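Local coordinates for protein exopolyphosphatase (Aquifex aeolicus, PDB 1T6C) that probably acts as an exopolyphosphatase or guanosine pentaphosphate phosphohydrolase of the Ppx/GppA family, with an actin-like fold and a bound calcium ion, at residues A[139-144]-A[150-155]; A[207-212]-A[283-288]. All coordinates share one frame; numbering follows the deposited sequence.

Contact 1 (A[139-144]-A[150-155]); sequences EVCVVD and TEYVFG. With CA (calcium ion), chain C.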
loop_
_atom_site.group_PDB
_atom_site.type_symbol
_atom_site.label_atom_id
_atom_site.label_comp_id
_atom_site.label_asym_id
_atom_site.label_seq_id
_atom_site.Cartn_x
_atom_site.Cartn_y
_atom_site.Cartn_z
ATOM N N GLU A 139 -3.558 19.750 9.107
ATOM C CA GLU A 139 -2.273 19.237 8.686
ATOM C C GLU A 139 -2.367 17.730 8.789
ATOM O O GLU A 139 -2.660 17.173 9.854
ATOM C CB GLU A 139 -1.142 19.757 9.571
ATOM C CG GLU A 139 -0.901 21.269 9.485
ATOM C CD GLU A 139 -0.689 21.762 8.065
ATOM O OE1 GLU A 139 0.124 21.160 7.353
ATOM O OE2 GLU A 139 -1.355 22.734 7.662
ATOM N N VAL A 140 -2.099 17.078 7.672
ATOM C CA VAL A 140 -2.325 15.647 7.544
ATOM C C VAL A 140 -1.010 14.892 7.389
ATOM O O VAL A 140 -0.105 15.361 6.721
ATOM C CB VAL A 140 -3.145 15.402 6.277
ATOM C CG1 VAL A 140 -3.406 13.912 6.107
ATOM C CG2 VAL A 140 -4.466 16.162 6.316
ATOM N N CYS A 141 -0.921 13.716 8.006
ATOM C CA CYS A 141 0.136 12.777 7.694
ATOM C C CYS A 141 -0.506 11.466 7.293
ATOM O O CYS A 141 -1.281 10.882 8.054
ATOM C CB CYS A 141 1.094 12.575 8.851
ATOM S SG CYS A 141 2.432 11.430 8.423
ATOM N N VAL A 142 -0.214 11.031 6.062
ATOM C CA VAL A 142 -0.669 9.744 5.560
ATOM C C VAL A 142 0.476 8.773 5.823
ATOM O O VAL A 142 1.610 9.048 5.457
ATOM C CB VAL A 142 -1.018 9.825 4.069
ATOM C CG1 VAL A 142 -1.282 8.460 3.480
ATOM C CG2 VAL A 142 -2.234 10.674 3.886
ATOM N N VAL A 143 0.151 7.665 6.478
ATOM C CA VAL A 143 1.128 6.641 6.840
ATOM C C VAL A 143 0.789 5.384 6.067
ATOM O O VAL A 143 -0.199 4.715 6.359
ATOM C CB VAL A 143 1.107 6.365 8.352
ATOM C CG1 VAL A 143 2.123 5.293 8.723
ATOM C CG2 VAL A 143 1.375 7.617 9.117
ATOM N N ASP A 144 1.587 5.079 5.060
ATOM C CA ASP A 144 1.269 3.997 4.119
ATOM C C ASP A 144 2.294 2.871 4.208
ATOM O O ASP A 144 3.416 2.938 3.659
ATOM C CB ASP A 144 1.199 4.540 2.707
ATOM C CG ASP A 144 0.676 3.548 1.723
ATOM O OD1 ASP A 144 0.397 2.341 2.058
ATOM O OD2 ASP A 144 0.537 3.930 0.536
ATOM N N THR A 150 7.378 2.051 4.652
ATOM C CA THR A 150 6.313 2.863 5.141
ATOM C C THR A 150 6.609 4.300 4.782
ATOM O O THR A 150 7.680 4.843 5.157
ATOM C CB THR A 150 6.112 2.693 6.662
ATOM O OG1 THR A 150 5.692 1.353 6.974
ATOM C CG2 THR A 150 4.955 3.531 7.109
ATOM N N GLU A 151 5.687 4.905 4.028
ATOM C CA GLU A 151 5.812 6.287 3.662
ATOM C C GLU A 151 5.019 7.152 4.636
ATOM O O GLU A 151 3.909 6.788 5.038
ATOM C CB GLU A 151 5.292 6.574 2.273
ATOM C CG GLU A 151 6.237 6.168 1.181
ATOM C CD GLU A 151 6.369 4.662 1.042
ATOM O OE1 GLU A 151 5.349 4.016 0.821
ATOM O OE2 GLU A 151 7.489 4.147 1.195
ATOM N N TYR A 152 5.619 8.285 4.972
ATOM C CA TYR A 152 4.991 9.336 5.767
ATOM C C TYR A 152 4.820 10.565 4.869
ATOM O O TYR A 152 5.811 11.181 4.469
ATOM C CB TYR A 152 5.873 9.676 6.996
ATOM C CG TYR A 152 5.881 8.544 7.985
ATOM C CD1 TYR A 152 6.655 7.397 7.736
ATOM C CD2 TYR A 152 5.070 8.559 9.102
ATOM C CE1 TYR A 152 6.609 6.307 8.598
ATOM C CE2 TYR A 152 5.000 7.474 9.955
ATOM C CZ TYR A 152 5.771 6.366 9.716
ATOM O OH TYR A 152 5.691 5.266 10.536
ATOM N N VAL A 153 3.583 10.887 4.531
ATOM C CA VAL A 153 3.290 11.919 3.540
ATOM C C VAL A 153 2.526 13.019 4.220
ATOM O O VAL A 153 1.401 12.818 4.661
ATOM C CB VAL A 153 2.473 11.393 2.353
ATOM C CG1 VAL A 153 2.532 12.389 1.206
ATOM C CG2 VAL A 153 3.023 10.053 1.898
ATOM N N PHE A 154 3.149 14.193 4.256
ATOM C CA PHE A 154 2.605 15.347 4.942
ATOM C C PHE A 154 2.041 16.347 3.952
ATOM O O PHE A 154 2.639 16.650 2.921
ATOM C CB PHE A 154 3.707 16.024 5.739
ATOM C CG PHE A 154 4.321 15.158 6.783
ATOM C CD1 PHE A 154 3.805 15.126 8.080
ATOM C CD2 PHE A 154 5.409 14.396 6.471
ATOM C CE1 PHE A 154 4.401 14.334 9.049
ATOM C CE2 PHE A 154 6.019 13.586 7.452
ATOM C CZ PHE A 154 5.507 13.554 8.712
ATOM N N GLY A 155 0.881 16.857 4.280
ATOM C CA GLY A 155 0.294 17.929 3.492
ATOM C C GLY A 155 -0.922 18.559 4.114
ATOM O O GLY A 155 -1.244 18.340 5.265
HETATM CA CA CA C . 4.671 1.517 1.499
HETATM O O HOH W 1 1.215 18.415 7.332
HETATM O O HOH W 2 2.928 4.928 -0.520
HETATM O O HOH W 3 2.228 0.802 0.444
HETATM O O HOH W 4 5.661 2.011 -1.040
#
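Near the start of the return strand of a beta hairpin in this actin-like fold, Thr150 rests its CG2 on Val143 CG1. In relatives of this fold the corresponding hairpin turn commonly carries a phosphate-binding loop; here a calcium ion is bound beside the turn. The short strand axes run antiparallel, at 163°. Glu151 pairs with Asp144 and helps hold the ion: Glu151 OE1 binds calcium at 2.7 Å, while Asp144 contributes its carbonyl O at 2.9 Å. Gly146 O, Ser149 O and two waters complete the site. Glu151 OE2 bonds to Ser165 OG, which fixes the turn of the carboxylate. Asp144 OD1 acts at second hand, accepting from calcium-bound water 3. Across the non-hydrogen-bonded pair with Val143, the Tyr152 ring lies alongside the valine, CE2 3.7 Å from Val143 CG2, and its OH reaches Thr284 OG1 on the covering helix 274-288. Cutting Tyr152 back to an alanine is likely to open a gap beside Val143 and Cys141 and to cost Thr284 OG1 its phenolic partner, though its bond to Ile280 O could remain. Val153 turns to the other side of the sheet, where it meets Val142 and, like it, packs on Tyr127 of helix 119-133. Phe154 returns to the Tyr152 side and lies under Cys141 SG, which sits 3.5 Å above the ring plane, offset toward the rim. With SG anti to the backbone N (chi1 -178°), the same sulfur also faces the edge of the Tyr152 ring, so one thiol is wedged between a face and an edge. Gly155 closes the pairing with Val140: Val140 N donates to Gly155 O at 2.8 Å, almost straight at hydrogen and nearly in line with the C=O bond.

Contact 2 (A[207-212]-A[283-288]); sequences DTIVGL and KTLEIF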
loop_
_atom_site.group_PDB
_atom_site.type_symbol
_atom_site.label_atom_id
_atom_site.label_comp_id
_atom_site.label_asym_id
_atom_site.label_seq_id
_atom_site.Cartn_x
_atom_site.Cartn_y
_atom_site.Cartn_z
ATOM N N ASP A 207 -2.541 17.416 12.663
ATOM C CA ASP A 207 -3.907 17.357 13.141
ATOM C C ASP A 207 -4.503 15.978 12.941
ATOM O O ASP A 207 -5.273 15.525 13.761
ATOM C CB ASP A 207 -4.782 18.358 12.407
ATOM C CG ASP A 207 -4.411 19.782 12.736
ATOM O OD1 ASP A 207 -4.448 20.091 13.949
ATOM O OD2 ASP A 207 -3.999 20.589 11.879
ATOM N N THR A 208 -4.203 15.335 11.804
ATOM C CA THR A 208 -4.870 14.103 11.415
ATOM C C THR A 208 -3.832 13.136 10.851
ATOM O O THR A 208 -3.090 13.484 9.950
ATOM C CB THR A 208 -5.912 14.352 10.302
ATOM O OG1 THR A 208 -6.842 15.375 10.688
ATOM C CG2 THR A 208 -6.761 13.073 10.023
ATOM N N ILE A 209 -3.838 11.923 11.376
ATOM C CA ILE A 209 -3.094 10.799 10.821
ATOM C C ILE A 209 -4.054 9.856 10.126
ATOM O O ILE A 209 -5.063 9.447 10.689
ATOM C CB ILE A 209 -2.317 10.054 11.914
ATOM C CG1 ILE A 209 -1.239 10.979 12.494
ATOM C CG2 ILE A 209 -1.692 8.800 11.325
ATOM C CD1 ILE A 209 -0.463 10.379 13.647
ATOM N N VAL A 210 -3.703 9.458 8.900
ATOM C CA VAL A 210 -4.479 8.489 8.158
ATOM C C VAL A 210 -3.585 7.304 7.890
ATOM O O VAL A 210 -2.476 7.479 7.385
ATOM C CB VAL A 210 -4.937 9.042 6.805
ATOM C CG1 VAL A 210 -5.713 8.019 6.031
ATOM C CG2 VAL A 210 -5.798 10.281 7.003
ATOM N N GLY A 211 -4.062 6.122 8.260
ATOM C CA GLY A 211 -3.306 4.899 8.056
ATOM C C GLY A 211 -3.815 4.085 6.870
ATOM O O GLY A 211 -5.005 3.906 6.681
ATOM N N LEU A 212 -2.876 3.582 6.087
ATOM C CA LEU A 212 -3.133 2.749 4.869
ATOM C C LEU A 212 -2.377 1.448 4.880
ATOM O O LEU A 212 -1.298 1.354 5.468
ATOM C CB LEU A 212 -2.681 3.483 3.585
ATOM C CG LEU A 212 -3.464 4.680 3.051
ATOM C CD1 LEU A 212 -3.738 5.756 4.103
ATOM C CD2 LEU A 212 -2.745 5.287 1.904
ATOM N N LYS A 283 3.700 2.551 17.414
ATOM C CA LYS A 283 4.806 3.462 17.673
ATOM C C LYS A 283 4.631 4.808 16.958
ATOM O O LYS A 283 5.001 5.850 17.490
ATOM C CB LYS A 283 6.177 2.797 17.390
ATOM C CG LYS A 283 7.399 3.650 17.726
ATOM C CD LYS A 283 7.544 4.035 19.205
ATOM C CE LYS A 283 7.882 2.853 20.097
ATOM N NZ LYS A 283 8.256 3.354 21.495
ATOM N N THR A 284 4.031 4.808 15.774
ATOM C CA THR A 284 3.783 6.049 15.049
ATOM C C THR A 284 2.880 6.966 15.888
ATOM O O THR A 284 3.173 8.146 16.063
ATOM C CB THR A 284 3.123 5.762 13.690
ATOM O OG1 THR A 284 4.099 5.165 12.810
ATOM C CG2 THR A 284 2.684 7.034 13.010
ATOM N N LEU A 285 1.781 6.429 16.384
ATOM C CA LEU A 285 0.874 7.230 17.217
ATOM C C LEU A 285 1.582 7.758 18.482
ATOM O O LEU A 285 1.418 8.937 18.839
ATOM C CB LEU A 285 -0.378 6.455 17.594
ATOM C CG LEU A 285 -1.355 6.248 16.440
ATOM C CD1 LEU A 285 -2.579 5.516 16.940
ATOM C CD2 LEU A 285 -1.769 7.540 15.794
ATOM N N GLU A 286 2.384 6.920 19.116
ATOM C CA GLU A 286 3.134 7.354 20.314
ATOM C C GLU A 286 4.089 8.505 19.982
ATOM O O GLU A 286 4.139 9.553 20.658
ATOM C CB GLU A 286 3.890 6.166 20.919
ATOM C CG GLU A 286 4.663 6.525 22.177
ATOM C CD GLU A 286 5.537 5.424 22.740
ATOM O OE1 GLU A 286 5.553 4.306 22.224
ATOM O OE2 GLU A 286 6.229 5.710 23.740
ATOM N N ILE A 287 4.879 8.331 18.944
ATOM C CA ILE A 287 5.887 9.319 18.595
ATOM C C ILE A 287 5.276 10.626 18.146
ATOM O O ILE A 287 5.779 11.684 18.488
ATOM C CB ILE A 287 6.818 8.762 17.502
ATOM C CG1 ILE A 287 7.594 7.559 18.029
ATOM C CG2 ILE A 287 7.724 9.861 16.927
ATOM C CD1 ILE A 287 8.672 7.884 18.941
ATOM N N PHE A 288 4.204 10.568 17.360
ATOM C CA PHE A 288 3.542 11.776 16.892
ATOM C C PHE A 288 2.646 12.402 17.963
ATOM O O PHE A 288 2.045 13.439 17.739
ATOM C CB PHE A 288 2.709 11.461 15.666
ATOM C CG PHE A 288 3.484 11.434 14.402
ATOM C CD1 PHE A 288 4.304 10.349 14.089
ATOM C CD2 PHE A 288 3.407 12.492 13.516
ATOM C CE1 PHE A 288 5.032 10.314 12.876
ATOM C CE2 PHE A 288 4.114 12.450 12.321
ATOM C CZ PHE A 288 4.918 11.367 12.014
#
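Lys283 NZ, on helix 274-288, is gripped by two carboxylates, those of Glu286 and Glu196; the same helix sends Leu285 and Phe288 across to Ile209 of strand 208-212. Lys283 NZ meets Glu286 OE1 at 3.0 Å in a salt bridge, from above the carboxylate plane, 48° out of it; Glu196 belongs to the neighbouring helix 185-199, so the ammonium group ties two helices together. None of this polar chemistry reaches the strand. The contact itself is helix-on-sheet packing in the alpha/beta domain of an actin-like fold, carried on the strand side by one side chain. Ile209 points toward the helix, and with CG1 anti to its carbonyl carbon and the chain extended beyond (chi2 176°), CD1 is carried out as a single probing methyl. Its nearest neighbours are Leu285 CD2, 3.8 Å from Ile209 CD1, and Phe288 CB, 3.9 Å from the same methyl. Leu285 starts off to one side of the strand, and only its branch end swings back to touch. Phe288 offers the base of its side chain: Ile209 CD1 comes obliquely to the ring, 4.2 Å from Phe288 CG. The leucine and phenylalanine lie nearly one helical turn apart, so the methyl lodges between them. The backbones stay well separated, with 8.3 Å between Ile209 CA and Leu285 CA. Val143 and Leu293 of the two neighbouring strands pack against Ile209 as well, extending the apolar layer under the helix. With only carbon atoms meeting, the contact has no directional bond to set its angle; hold comes from shape and burial, and the small shared surface of 133 Å² suggests that neighbours such as Val143 and Leu293 share in holding helix to sheet.

In the fold
Both contacts are buried and share one mixed sheet, in which strands 139-146 and 208-212 are parallel neighbours, joined for instance through Val143 N and Val210 O. Contact 1 is strand against strand: backbone bonding dominates, and its turn end is given over to the calcium site. Contact 2 is strand against helix, about 8 Å away between centres, purely apolar across the interface and much smaller in area. Helix 274-288 serves both, covering the sheet face that carries Val143, Tyr152 and Ile209. The opposite face is treated differently: there Leu212 packs against Val142 and Asp144, on the side of the sheet where the calcium-binding carboxylate of Glu151 lies.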